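Local coordinates for cellulose biosynthesis protein BcsG (Salmonella typhimurium LT2, PDB 5OLT) that is required for cellulose biosynthesis and is represented here by its extramembrane domain, a zinc-binding member of the alkaline phosphatase family, at residues L61-I66 and V262-H267; T46-Q51 and D134-L139; T178-F183 and D221-P226. All blocks are in the same frame, centred on the assembly; numbering follows the deposited sequence.

How the contacts relate
Contact 1 pairs two parallel strands near the centre of the chain and carries two of the zinc ligands at its C-terminal end. Contact 2, centred about 20 Å away, lays the loop 46-51 against helix 132-138; the two contacts touch, L61 CD2 of the strand packing against L136 CD1 of the helix at 3.6 Å. Contact 3 lies across the chain's centre from contact 2, about 38 Å between centres, and its nearest atoms are about 8 Å from contact 1. Along the chain the segments of contacts 1 and 2 alternate, whereas both of contact 3 fall between the strands of contact 1. Only contact 1 lies in the central sheet; contact 3 joins a loop to a separate small sheet.

Contact 1 (L61-I66 and V262-H267); sequences LLVINI and VVVPEH. With ZN (zinc ion), chain B.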
ATOM      1  N   LEU A  61      12.819  -3.630  -6.712  1.00 10.68           N
ATOM      2  CA  LEU A  61      11.658  -3.283  -5.871  1.00  9.69           C
ATOM      3  C   LEU A  61      10.495  -4.188  -6.252  1.00  9.66           C
ATOM      4  O   LEU A  61      10.177  -4.328  -7.442  1.00 10.36           O
ATOM      5  CB  LEU A  61      11.256  -1.801  -6.066  1.00 10.72           C
ATOM      6  CG  LEU A  61       9.928  -1.413  -5.398  1.00 10.12           C
ATOM      7  CD1 LEU A  61      10.058  -1.424  -3.886  1.00 11.80           C
ATOM      8  CD2 LEU A  61       9.462  -0.023  -5.818  1.00 12.37           C
ATOM      9  N   LEU A  62       9.875  -4.815  -5.256  1.00  9.48           N
ATOM     10  CA  LEU A  62       8.688  -5.667  -5.545  1.00  8.90           C
ATOM     11  C   LEU A  62       7.572  -5.182  -4.632  1.00  8.65           C
ATOM     12  O   LEU A  62       7.714  -5.232  -3.408  1.00  9.29           O
ATOM     13  CB  LEU A  62       9.037  -7.130  -5.251  1.00 10.43           C
ATOM     14  CG  LEU A  62       7.887  -8.117  -5.295  1.00 10.57           C
ATOM     15  CD1 LEU A  62       7.195  -8.143  -6.645  1.00 12.08           C
ATOM     16  CD2 LEU A  62       8.395  -9.504  -4.914  1.00 12.27           C
ATOM     17  N   VAL A  63       6.496  -4.657  -5.226  1.00  9.33           N
ATOM     18  CA  VAL A  63       5.349  -4.170  -4.453  1.00  9.10           C
ATOM     19  C   VAL A  63       4.245  -5.215  -4.557  1.00  9.30           C
ATOM     20  O   VAL A  63       3.797  -5.560  -5.667  1.00 11.09           O
ATOM     21  CB  VAL A  63       4.862  -2.804  -4.990  1.00  9.72           C
ATOM     22  CG1 VAL A  63       3.607  -2.335  -4.260  1.00 12.75           C
ATOM     23  CG2 VAL A  63       5.953  -1.771  -4.874  1.00 12.01           C
ATOM     24  N   ILE A  64       3.828  -5.742  -3.402  1.00  9.67           N
ATOM     25  CA  ILE A  64       2.865  -6.835  -3.326  1.00  8.88           C
ATOM     26  C   ILE A  64       1.560  -6.220  -2.799  1.00  9.14           C
ATOM     27  O   ILE A  64       1.458  -5.873  -1.609  1.00  9.96           O
ATOM     28  CB  ILE A  64       3.405  -7.946  -2.372  1.00  9.46           C
ATOM     29  CG1 ILE A  64       4.705  -8.537  -2.953  1.00 10.57           C
ATOM     30  CG2 ILE A  64       2.346  -9.019  -2.137  1.00 11.11           C
ATOM     31  CD1 ILE A  64       5.337  -9.590  -2.077  1.00 10.89           C
ATOM     32  N   ASN A  65       0.571  -6.035  -3.693  1.00  9.24           N
ATOM     33  CA  ASN A  65      -0.643  -5.296  -3.398  1.00  9.02           C
ATOM     34  C   ASN A  65      -1.785  -6.303  -3.277  1.00  8.48           C
ATOM     35  O   ASN A  65      -2.141  -6.972  -4.243  1.00  9.34           O
ATOM     36  CB  ASN A  65      -0.846  -4.286  -4.548  1.00 10.19           C
ATOM     37  CG  ASN A  65      -2.034  -3.388  -4.358  1.00 10.37           C
ATOM     38  OD1 ASN A  65      -2.263  -2.814  -3.264  1.00 13.18           O
ATOM     39  ND2 ASN A  65      -2.788  -3.215  -5.425  1.00  8.19           N
ATOM     40  N   ILE A  66      -2.298  -6.454  -2.058  1.00  9.16           N
ATOM     41  CA  ILE A  66      -3.189  -7.573  -1.727  1.00  9.02           C
ATOM     42  C   ILE A  66      -4.613  -7.099  -1.536  1.00  9.26           C
ATOM     43  O   ILE A  66      -4.880  -6.253  -0.678  1.00  9.77           O
ATOM     44  CB  ILE A  66      -2.719  -8.278  -0.430  1.00  9.12           C
ATOM     45  CG1 ILE A  66      -1.275  -8.794  -0.589  1.00  9.95           C
ATOM     46  CG2 ILE A  66      -3.693  -9.405  -0.027  1.00 10.67           C
ATOM     47  CD1 ILE A  66      -0.647  -9.273   0.707  1.00 11.03           C
ATOM     48  N   VAL A 262       7.762  -4.504  -0.597  1.00  8.86           N
ATOM     49  CA  VAL A 262       6.741  -3.710   0.084  1.00  9.42           C
ATOM     50  C   VAL A 262       5.434  -4.475  -0.023  1.00 10.25           C
ATOM     51  O   VAL A 262       5.007  -4.785  -1.142  1.00 11.87           O
ATOM     52  CB  VAL A 262       6.565  -2.326  -0.556  1.00 10.84           C
ATOM     53  CG1 VAL A 262       5.455  -1.562   0.182  1.00 14.63           C
ATOM     54  CG2 VAL A 262       7.893  -1.581  -0.523  1.00 11.93           C
ATOM     55  N   VAL A 263       4.826  -4.799   1.114  1.00  8.93           N
ATOM     56  CA  VAL A 263       3.523  -5.435   1.120  1.00  9.53           C
ATOM     57  C   VAL A 263       2.529  -4.353   1.512  1.00 10.72           C
ATOM     58  O   VAL A 263       2.671  -3.760   2.593  1.00 11.70           O
ATOM     59  CB  VAL A 263       3.479  -6.587   2.144  1.00 10.29           C
ATOM     60  CG1 VAL A 263       2.035  -7.102   2.300  1.00 13.42           C
ATOM     61  CG2 VAL A 263       4.403  -7.680   1.671  1.00 12.58           C
ATOM     62  N   VAL A 264       1.517  -4.088   0.682  0.70 10.31           N
ATOM     63  CA  VAL A 264       0.541  -3.030   1.007  0.70 10.98           C
ATOM     64  C   VAL A 264      -0.818  -3.452   0.478  0.70 10.27           C
ATOM     65  O   VAL A 264      -1.038  -3.548  -0.747  0.70 10.77           O
ATOM     66  CB  VAL A 264       0.986  -1.664   0.455  0.70 12.21           C
ATOM     67  CG1 VAL A 264       1.424  -1.787  -0.997  0.70 14.02           C
ATOM     68  CG2 VAL A 264      -0.042  -0.544   0.674  0.70 13.46           C
ATOM     69  N   PRO A 265      -1.702  -3.808   1.389  1.00  9.55           N
ATOM     70  CA  PRO A 265      -3.055  -4.213   0.948  1.00  9.03           C
ATOM     71  C   PRO A 265      -3.827  -3.049   0.351  1.00  9.42           C
ATOM     72  O   PRO A 265      -3.575  -1.884   0.660  1.00 10.23           O
ATOM     73  CB  PRO A 265      -3.732  -4.685   2.225  1.00 10.65           C
ATOM     74  CG  PRO A 265      -2.577  -5.028   3.133  1.00 11.91           C
ATOM     75  CD  PRO A 265      -1.517  -4.008   2.837  1.00 10.77           C
ATOM     76  N   GLU A 266      -4.761  -3.404  -0.526  1.00  8.89           N
ATOM     77  CA  GLU A 266      -5.632  -2.391  -1.149  1.00  8.82           C
ATOM     78  C   GLU A 266      -6.648  -1.826  -0.174  1.00  9.51           C
ATOM     79  O   GLU A 266      -6.983  -0.635  -0.236  1.00  9.45           O
ATOM     80  CB  GLU A 266      -6.488  -3.060  -2.223  1.00  9.38           C
ATOM     81  CG  GLU A 266      -5.799  -3.707  -3.417  1.00 10.21           C
ATOM     82  CD  GLU A 266      -6.819  -4.480  -4.228  1.00 10.47           C
ATOM     83  OE1 GLU A 266      -8.016  -4.420  -3.851  1.00 12.42           O
ATOM     84  OE2 GLU A 266      -6.442  -5.143  -5.204  1.00 13.14           O
ATOM     85  N   HIS A 267      -7.224  -2.710   0.654  1.00  8.45           N
ATOM     86  CA  HIS A 267      -8.398  -2.420   1.518  1.00  9.03           C
ATOM     87  C   HIS A 267      -8.761  -3.749   2.140  1.00  8.59           C
ATOM     88  O   HIS A 267      -8.350  -4.821   1.629  1.00  8.95           O
ATOM     89  CB  HIS A 267      -9.637  -1.927   0.668  1.00  9.56           C
ATOM     90  CG  HIS A 267     -10.084  -2.933  -0.359  1.00  9.68           C
ATOM     91  ND1 HIS A 267     -10.849  -4.036  -0.031  1.00  9.95           N
ATOM     92  CD2 HIS A 267      -9.788  -3.049  -1.676  1.00 10.54           C
ATOM     93  CE1 HIS A 267     -10.982  -4.810  -1.105  1.00 10.31           C
ATOM     94  NE2 HIS A 267     -10.367  -4.224  -2.124  1.00 10.26           N
TER
HETATM   95 ZN    ZN B 601      -9.694  -5.337  -3.760  0.75 12.46          ZN
HETATM   96  O   HOH W   1     -12.081  -5.942  -4.189  1.00 32.28           O
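I66 meets V263 through its tip: chi1 of -58° leaves CG1 beside the backbone N, and chi2 of 170° places CD1 anti to CA, 3.8 Å from V263 CG1. E266 likewise has CG anti to its carbonyl carbon (chi1 -62°), and its extended chain carries the carboxylate to the zinc ion.

Upstream of the metal the strands run parallel, V63 beside V262 and I64 beside V263. V262 N donates to L62 O, I64 N returns the bond to V262 O at 2.7 Å, and V264 N donates to I64 O at 2.9 Å. I66 N to V264 O is a weak bond of 3.4 Å. A further bond follows, E266 N to I66 O at 2.9 Å, with the donor above the carbonyl plane, just where the metal ligands begin. E266 binds zinc through OE1 (1.9 Å) and H267 through NE2 (2.1 Å). E266 OE2 stays 3.6 Å from the metal, so the carboxylate binds through one oxygen, and N215 holds OE2 by a hydrogen bond. C67 and S102 complete the protein ligands. Metal ligands at the C-terminal ends of central strands are a hallmark of the alkaline phosphatase fold.

Strand 210-216 flanks 60-66 on the side away from 259-265, sharing backbone hydrogen bonds with L61 and V63, while strand 291-299 continues the sheet beyond 259-265. Helix 102-110, which starts at the ligand S102, packs L109 on V63 and V264 and A105 on E266.

Contact 2 (T46-Q51 and D134-L139); sequences TTFPAQ and DNLAKL
L139 and F48 carry most of this contact, and N135 completes it from one helical turn earlier. L139 has CG anti to its carbonyl carbon (chi1 -68°), and its two methyls divide the work beyond that atom. CD1 lies 3.9 Å from F48 CD2 and also approaches the ring of P49. CD2 turns to the backbone of the loop instead, 3.5 Å from P49 O and 3.7 Å from Q51 CA, so a single leucine follows the chain over several residues.

In the fold, the loop between helix 27-42 and strand 60-66 is laid across helix 132-138, just before the chain enters the outermost strand 142-147 of the central sheet. L139 N bonds back to L136 O at 3.0 Å. S113 touches both F48 and N135; it and E129 are the sequence neighbours of C114 and C130, which form a disulfide.

The phenyl ring of F48 crosses the side chain of N135 at about a right angle. N135 CB stands over the middle of one ring face in a CH-pi contact, 3.8 Å from the centroid and 13° off the ring normal. The amide beyond it is inclined by 33° to the ring, and ND2 comes to 3.5 Å from F48 CE1. This amide is not left to the aromatic alone: ND2 donates to E129 O, which fixes its rotation while its carbon stem serves as a packing surface. L136 adds CD2 obliquely, 4.0 Å from F48 CE2. F48 also touches S322 and V326 of helix 318-328.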
ATOM      1  N   THR A  46       7.162  13.418  -2.888  0.70 15.37           N
ATOM      2  CA  THR A  46       8.493  12.862  -2.705  0.70 15.34           C
ATOM      3  C   THR A  46       9.371  13.433  -3.794  0.70 16.63           C
ATOM      4  O   THR A  46       9.050  13.392  -4.962  0.70 21.44           O
ATOM      5  CB  THR A  46       8.442  11.352  -2.872  0.70 16.89           C
ATOM      6  OG1 THR A  46       7.412  10.862  -2.030  0.70 16.13           O
ATOM      7  CG2 THR A  46       9.770  10.734  -2.505  0.70 17.62           C
ATOM      8  N   THR A  47      10.515  13.944  -3.426  1.00 17.30           N
ATOM      9  CA  THR A  47      11.431  14.349  -4.514  1.00 19.84           C
ATOM     10  C   THR A  47      12.441  13.247  -4.801  1.00 16.23           C
ATOM     11  O   THR A  47      13.206  12.864  -3.914  1.00 19.03           O
ATOM     12  CB  THR A  47      12.124  15.674  -4.218  1.00 24.76           C
ATOM     13  OG1 THR A  47      11.106  16.675  -4.099  1.00 30.80           O
ATOM     14  CG2 THR A  47      13.043  16.069  -5.356  1.00 28.42           C
ATOM     15  N   PHE A  48      12.356  12.701  -6.011  1.00 17.06           N
ATOM     16  CA  PHE A  48      13.384  11.787  -6.533  1.00 17.43           C
ATOM     17  C   PHE A  48      14.595  12.555  -7.056  1.00 20.74           C
ATOM     18  O   PHE A  48      14.458  13.693  -7.521  1.00 22.69           O
ATOM     19  CB  PHE A  48      12.791  10.866  -7.592  1.00 18.70           C
ATOM     20  CG  PHE A  48      11.978   9.751  -7.006  1.00 16.88           C
ATOM     21  CD1 PHE A  48      10.665   9.977  -6.562  1.00 16.83           C
ATOM     22  CD2 PHE A  48      12.534   8.475  -6.863  1.00 16.76           C
ATOM     23  CE1 PHE A  48       9.947   8.952  -5.990  1.00 18.47           C
ATOM     24  CE2 PHE A  48      11.822   7.451  -6.269  1.00 18.12           C
ATOM     25  CZ  PHE A  48      10.504   7.676  -5.848  1.00 18.42           C
ATOM     26  N   PRO A  49      15.792  11.948  -6.974  1.00 20.45           N
ATOM     27  CA  PRO A  49      16.962  12.620  -7.572  1.00 22.66           C
ATOM     28  C   PRO A  49      16.831  12.721  -9.089  1.00 25.14           C
ATOM     29  O   PRO A  49      16.128  11.909  -9.716  1.00 23.30           O
ATOM     30  CB  PRO A  49      18.117  11.673  -7.242  1.00 22.79           C
ATOM     31  CG  PRO A  49      17.465  10.342  -7.002  1.00 21.54           C
ATOM     32  CD  PRO A  49      16.150  10.668  -6.340  1.00 20.42           C
ATOM     33  N   ALA A  50      17.534  13.711  -9.666  1.00 27.19           N
ATOM     34  CA  ALA A  50      17.573  13.921 -11.100  1.00 31.88           C
ATOM     35  C   ALA A  50      18.151  12.713 -11.856  1.00 28.49           C
ATOM     36  O   ALA A  50      17.647  12.325 -12.911  1.00 33.00           O
ATOM     37  CB  ALA A  50      18.366  15.193 -11.406  1.00 33.67           C
ATOM     38  N   GLN A  51      19.191  12.103 -11.298  1.00 29.15           N
ATOM     39  CA  GLN A  51      19.751  10.859 -11.852  1.00 28.93           C
ATOM     40  C   GLN A  51      20.399  10.144 -10.678  1.00 25.50           C
ATOM     41  O   GLN A  51      20.622  10.746  -9.623  1.00 26.29           O
ATOM     42  CB  GLN A  51      20.759  11.100 -13.016  1.00 32.88           C
ATOM     43  CG  GLN A  51      22.066  11.780 -12.619  1.00 41.49           C
ATOM     44  CD  GLN A  51      21.871  13.183 -12.059  1.00 44.43           C
ATOM     45  OE1 GLN A  51      21.266  14.050 -12.695  1.00 48.00           O
ATOM     46  NE2 GLN A  51      22.377  13.407 -10.855  1.00 48.58           N
ATOM     47  N   ASP A 134       6.857   5.490 -12.580  1.00 13.59           N
ATOM     48  CA  ASP A 134       7.462   6.347 -13.615  0.70 14.44           C
ATOM     49  C   ASP A 134       8.706   7.030 -13.105  1.00 13.72           C
ATOM     50  O   ASP A 134       9.691   7.162 -13.841  1.00 15.69           O
ATOM     51  CB  ASP A 134       6.457   7.381 -14.074  0.70 15.82           C
ATOM     52  CG  ASP A 134       5.448   6.808 -15.031  0.70 20.56           C
ATOM     53  OD1 ASP A 134       5.667   5.685 -15.570  0.70 25.13           O
ATOM     54  OD2 ASP A 134       4.425   7.494 -15.261  0.70 23.13           O
ATOM     55  N   ASN A 135       8.675   7.458 -11.844  1.00 12.83           N
ATOM     56  CA  ASN A 135       9.850   8.034 -11.202  1.00 12.90           C
ATOM     57  C   ASN A 135      10.980   7.009 -11.232  1.00 12.76           C
ATOM     58  O   ASN A 135      12.131   7.362 -11.509  1.00 15.14           O
ATOM     59  CB  ASN A 135       9.533   8.456  -9.754  1.00 12.94           C
ATOM     60  CG  ASN A 135       8.578   9.652  -9.694  1.00 13.83           C
ATOM     61  OD1 ASN A 135       8.586  10.518 -10.585  1.00 17.48           O
ATOM     62  ND2 ASN A 135       7.755   9.708  -8.668  1.00 13.66           N
ATOM     63  N   LEU A 136      10.660   5.742 -10.957  1.00 12.06           N
ATOM     64  CA  LEU A 136      11.703   4.719 -11.003  1.00 12.54           C
ATOM     65  C   LEU A 136      12.149   4.399 -12.422  1.00 13.62           C
ATOM     66  O   LEU A 136      13.364   4.228 -12.671  1.00 13.98           O
ATOM     67  CB  LEU A 136      11.204   3.469 -10.280  1.00 12.46           C
ATOM     68  CG  LEU A 136      11.001   3.709  -8.787  1.00 12.07           C
ATOM     69  CD1 LEU A 136      10.247   2.506  -8.222  1.00 13.85           C
ATOM     70  CD2 LEU A 136      12.331   3.946  -8.045  1.00 14.16           C
ATOM     71  N   ALA A 137      11.200   4.384 -13.374  1.00 14.69           N
ATOM     72  CA  ALA A 137      11.564   4.100 -14.780  1.00 14.51           C
ATOM     73  C   ALA A 137      12.560   5.135 -15.287  1.00 16.21           C
ATOM     74  O   ALA A 137      13.517   4.782 -15.997  1.00 18.77           O
ATOM     75  CB  ALA A 137      10.352   4.075 -15.681  1.00 14.66           C
ATOM     76  N   LYS A 138      12.352   6.395 -14.901  0.50 17.25           N
ATOM     77  CA  LYS A 138      13.220   7.523 -15.275  0.50 19.64           C
ATOM     78  C   LYS A 138      14.656   7.309 -14.808  0.50 19.91           C
ATOM     79  O   LYS A 138      15.609   7.745 -15.473  0.50 24.27           O
ATOM     80  CB  LYS A 138      12.668   8.834 -14.684  0.50 21.83           C
ATOM     81  CG  LYS A 138      11.572   9.476 -15.517  0.50 24.50           C
ATOM     82  CD  LYS A 138      10.737  10.496 -14.756  0.50 26.54           C
ATOM     83  CE  LYS A 138      11.560  11.417 -13.866  0.50 27.86           C
ATOM     84  NZ  LYS A 138      10.736  12.569 -13.390  0.50 34.46           N
ATOM     85  N   LEU A 139      14.799   6.613 -13.675  1.00 17.39           N
ATOM     86  CA  LEU A 139      16.094   6.346 -13.045  1.00 16.86           C
ATOM     87  C   LEU A 139      16.681   4.996 -13.440  1.00 17.67           C
ATOM     88  O   LEU A 139      17.662   4.554 -12.817  1.00 22.43           O
ATOM     89  CB  LEU A 139      15.960   6.432 -11.523  1.00 17.36           C
ATOM     90  CG  LEU A 139      15.670   7.825 -10.962  1.00 17.14           C
ATOM     91  CD1 LEU A 139      15.257   7.709  -9.497  1.00 20.44           C
ATOM     92  CD2 LEU A 139      16.859   8.760 -11.097  1.00 18.59           C
TER

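Contact 3 (T178-F183 and D221-P226); sequences TALLSF and DGNHFP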
ATOM      1  N   THR A 178      -3.330 -23.227 -10.925  1.00 14.73           N
ATOM      2  CA  THR A 178      -4.487 -22.519 -10.397  1.00 14.50           C
ATOM      3  C   THR A 178      -4.685 -22.895  -8.931  1.00 13.91           C
ATOM      4  O   THR A 178      -4.742 -24.092  -8.564  1.00 17.64           O
ATOM      5  CB  THR A 178      -5.715 -22.911 -11.223  1.00 16.75           C
ATOM      6  OG1 THR A 178      -5.559 -22.354 -12.527  1.00 19.12           O
ATOM      7  CG2 THR A 178      -7.003 -22.353 -10.637  1.00 16.90           C
ATOM      8  N   ALA A 179      -4.753 -21.884  -8.068  1.00 12.16           N
ATOM      9  CA  ALA A 179      -5.015 -22.099  -6.645  1.00 11.93           C
ATOM     10  C   ALA A 179      -6.505 -22.039  -6.303  1.00 10.60           C
ATOM     11  O   ALA A 179      -6.985 -22.819  -5.435  1.00 13.08           O
ATOM     12  CB  ALA A 179      -4.270 -21.057  -5.868  1.00 13.33           C
ATOM     13  N   LEU A 180      -7.217 -21.109  -6.938  1.00 11.05           N
ATOM     14  CA  LEU A 180      -8.626 -20.845  -6.674  1.00 10.95           C
ATOM     15  C   LEU A 180      -9.300 -20.503  -7.987  1.00 11.73           C
ATOM     16  O   LEU A 180      -8.670 -20.059  -8.928  1.00 13.29           O
ATOM     17  CB  LEU A 180      -8.819 -19.646  -5.711  1.00 11.28           C
ATOM     18  CG  LEU A 180      -8.239 -19.829  -4.293  1.00 11.17           C
ATOM     19  CD1 LEU A 180      -8.005 -18.464  -3.646  1.00 12.47           C
ATOM     20  CD2 LEU A 180      -9.167 -20.687  -3.441  1.00 12.95           C
ATOM     21  N   LEU A 181     -10.615 -20.674  -8.015  1.00 12.29           N
ATOM     22  CA  LEU A 181     -11.441 -20.022  -9.030  1.00 13.95           C
ATOM     23  C   LEU A 181     -12.134 -18.831  -8.433  1.00 14.24           C
ATOM     24  O   LEU A 181     -12.624 -18.884  -7.286  1.00 15.71           O
ATOM     25  CB  LEU A 181     -12.422 -21.003  -9.673  1.00 15.86           C
ATOM     26  CG  LEU A 181     -11.684 -22.092 -10.458  1.00 16.57           C
ATOM     27  CD1 LEU A 181     -12.729 -23.076 -11.015  1.00 21.56           C
ATOM     28  CD2 LEU A 181     -10.752 -21.582 -11.580  1.00 18.46           C
ATOM     29  N   SER A 182     -12.165 -17.746  -9.204  1.00 18.21           N
ATOM     30  CA  SER A 182     -12.544 -16.496  -8.636  1.00 21.45           C
ATOM     31  C   SER A 182     -14.025 -16.422  -8.672  1.00 25.26           C
ATOM     32  O   SER A 182     -14.706 -17.262  -9.273  1.00 23.28           O
ATOM     33  CB  SER A 182     -11.870 -15.291  -9.319  1.00 27.31           C
ATOM     34  OG  SER A 182     -12.387 -15.123 -10.615  1.00 29.97           O
ATOM     35  N   PHE A 183     -14.515 -15.451  -7.915  1.00 29.57           N
ATOM     36  CA  PHE A 183     -15.923 -15.076  -7.876  1.00 30.09           C
ATOM     37  C   PHE A 183     -16.512 -14.818  -9.279  1.00 30.31           C
ATOM     38  O   PHE A 183     -17.724 -14.912  -9.444  1.00 35.28           O
ATOM     39  CB  PHE A 183     -16.072 -13.838  -6.978  1.00 31.56           C
ATOM     40  CG  PHE A 183     -15.172 -12.700  -7.378  1.00 32.18           C
ATOM     41  CD1 PHE A 183     -13.810 -12.685  -6.993  1.00 30.50           C
ATOM     42  CD2 PHE A 183     -15.664 -11.654  -8.162  1.00 32.89           C
ATOM     43  CE1 PHE A 183     -12.968 -11.650  -7.399  1.00 36.24           C
ATOM     44  CE2 PHE A 183     -14.832 -10.613  -8.550  1.00 34.33           C
ATOM     45  CZ  PHE A 183     -13.481 -10.606  -8.166  1.00 33.26           C
ATOM     46  N   ASP A 221     -13.747 -11.972  -1.701  1.00 12.83           N
ATOM     47  CA  ASP A 221     -14.955 -12.749  -1.457  1.00 15.14           C
ATOM     48  C   ASP A 221     -15.351 -13.585  -2.704  1.00 14.91           C
ATOM     49  O   ASP A 221     -15.141 -13.170  -3.851  1.00 16.75           O
ATOM     50  CB  ASP A 221     -16.102 -11.814  -1.047  1.00 19.53           C
ATOM     51  CG  ASP A 221     -17.169 -12.528  -0.231  1.00 26.76           C
ATOM     52  OD1 ASP A 221     -17.029 -13.761   0.079  1.00 29.66           O
ATOM     53  OD2 ASP A 221     -18.154 -11.834   0.099  1.00 31.87           O
ATOM     54  N   GLY A 222     -15.892 -14.768  -2.456  1.00 15.10           N
ATOM     55  CA  GLY A 222     -16.429 -15.579  -3.538  1.00 15.63           C
ATOM     56  C   GLY A 222     -15.458 -16.538  -4.190  1.00 17.51           C
ATOM     57  O   GLY A 222     -15.850 -17.287  -5.067  1.00 20.15           O
ATOM     58  N   ASN A 223     -14.182 -16.501  -3.805  1.00 14.83           N
ATOM     59  CA  ASN A 223     -13.196 -17.419  -4.371  1.00 12.89           C
ATOM     60  C   ASN A 223     -13.351 -18.788  -3.761  1.00 12.91           C
ATOM     61  O   ASN A 223     -13.617 -18.938  -2.564  1.00 16.21           O
ATOM     62  CB  ASN A 223     -11.783 -16.937  -4.090  1.00 13.21           C
ATOM     63  CG  ASN A 223     -11.420 -15.693  -4.885  1.00 14.70           C
ATOM     64  OD1 ASN A 223     -12.145 -15.273  -5.809  1.00 18.48           O
ATOM     65  ND2 ASN A 223     -10.305 -15.088  -4.528  1.00 14.86           N
ATOM     66  N   HIS A 224     -13.175 -19.810  -4.591  1.00 12.49           N
ATOM     67  CA  HIS A 224     -13.331 -21.194  -4.131  1.00 12.78           C
ATOM     68  C   HIS A 224     -12.265 -22.118  -4.694  1.00 11.57           C
ATOM     69  O   HIS A 224     -11.672 -21.829  -5.716  1.00 13.40           O
ATOM     70  CB  HIS A 224     -14.714 -21.712  -4.484  1.00 18.39           C
ATOM     71  CG  HIS A 224     -15.089 -21.535  -5.915  1.00 20.97           C
ATOM     72  ND1 HIS A 224     -15.620 -20.356  -6.407  1.00 23.11           N
ATOM     73  CD2 HIS A 224     -15.000 -22.382  -6.976  1.00 23.09           C
ATOM     74  CE1 HIS A 224     -15.846 -20.487  -7.711  1.00 24.97           C
ATOM     75  NE2 HIS A 224     -15.473 -21.701  -8.081  1.00 25.95           N
ATOM     76  N   PHE A 225     -11.987 -23.217  -3.993  1.00 11.15           N
ATOM     77  CA  PHE A 225     -11.112 -24.241  -4.561  1.00 13.05           C
ATOM     78  C   PHE A 225     -11.805 -24.865  -5.786  1.00 13.53           C
ATOM     79  O   PHE A 225     -13.033 -24.948  -5.807  1.00 15.00           O
ATOM     80  CB  PHE A 225     -10.781 -25.307  -3.532  1.00 13.58           C
ATOM     81  CG  PHE A 225      -9.946 -24.798  -2.405  1.00 13.48           C
ATOM     82  CD1 PHE A 225      -8.673 -24.275  -2.637  1.00 13.97           C
ATOM     83  CD2 PHE A 225     -10.441 -24.811  -1.097  1.00 15.04           C
ATOM     84  CE1 PHE A 225      -7.906 -23.794  -1.571  1.00 14.97           C
ATOM     85  CE2 PHE A 225      -9.677 -24.340  -0.037  1.00 15.83           C
ATOM     86  CZ  PHE A 225      -8.419 -23.815  -0.281  1.00 15.36           C
ATOM     87  N   PRO A 226     -11.027 -25.245  -6.824  1.00 14.39           N
ATOM     88  CA  PRO A 226     -11.673 -25.768  -8.041  1.00 15.50           C
ATOM     89  C   PRO A 226     -12.535 -26.956  -7.681  1.00 14.96           C
ATOM     90  O   PRO A 226     -12.129 -27.828  -6.925  1.00 15.79           O
ATOM     91  CB  PRO A 226     -10.482 -26.181  -8.906  1.00 17.93           C
ATOM     92  CG  PRO A 226      -9.387 -25.233  -8.493  1.00 18.32           C
ATOM     93  CD  PRO A 226      -9.570 -25.047  -7.006  1.00 15.90           C
TER
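L181 and H224 form a single antiparallel bridge, a hydrogen-bonded pair by which the loop 221-226 lies along the short strand 178-181. On its other side that strand pairs with 187-189, where A179 and L180 together face V188 in a classic beta bulge. The two backbone bonds of the bridge are L181 N to H224 O at 2.8 Å and H224 N to L181 O at 2.9 Å.

A side-chain bond extends the pairing past the bridge: F183 N donates to N223 OD1 from within the amide plane, though the bond is long and bent, at 3.2 Å. N223 is held at both ends, since its ND2 donates to P218 O. Its amide and the F183 ring lie side by side, pointing the same way with planes 19° apart, so OD1 also reaches the ring edge, 3.3 Å from CD1. The ring itself stacks on H220 and meets F153 edge-to-face, some 8 Å from the zinc ion.

Apolar contacts gather at the other end. L180 CD2 packs on F225 CD1 at 3.7 Å, and the side chains of L181 and P226 approach more loosely. L180 and F225 also touch helix 234-255, at R237 and I236, which ties the pair to the body of the domain.

The imidazole of H224 is folded back over the strand, its CG lying between the backbone N and the carbonyl carbon (chi1 52°). L181 O sits 3.4 Å above one ring face, offset toward the rim, while ND1 makes a weak in-plane bond to G222 O at 3.4 Å.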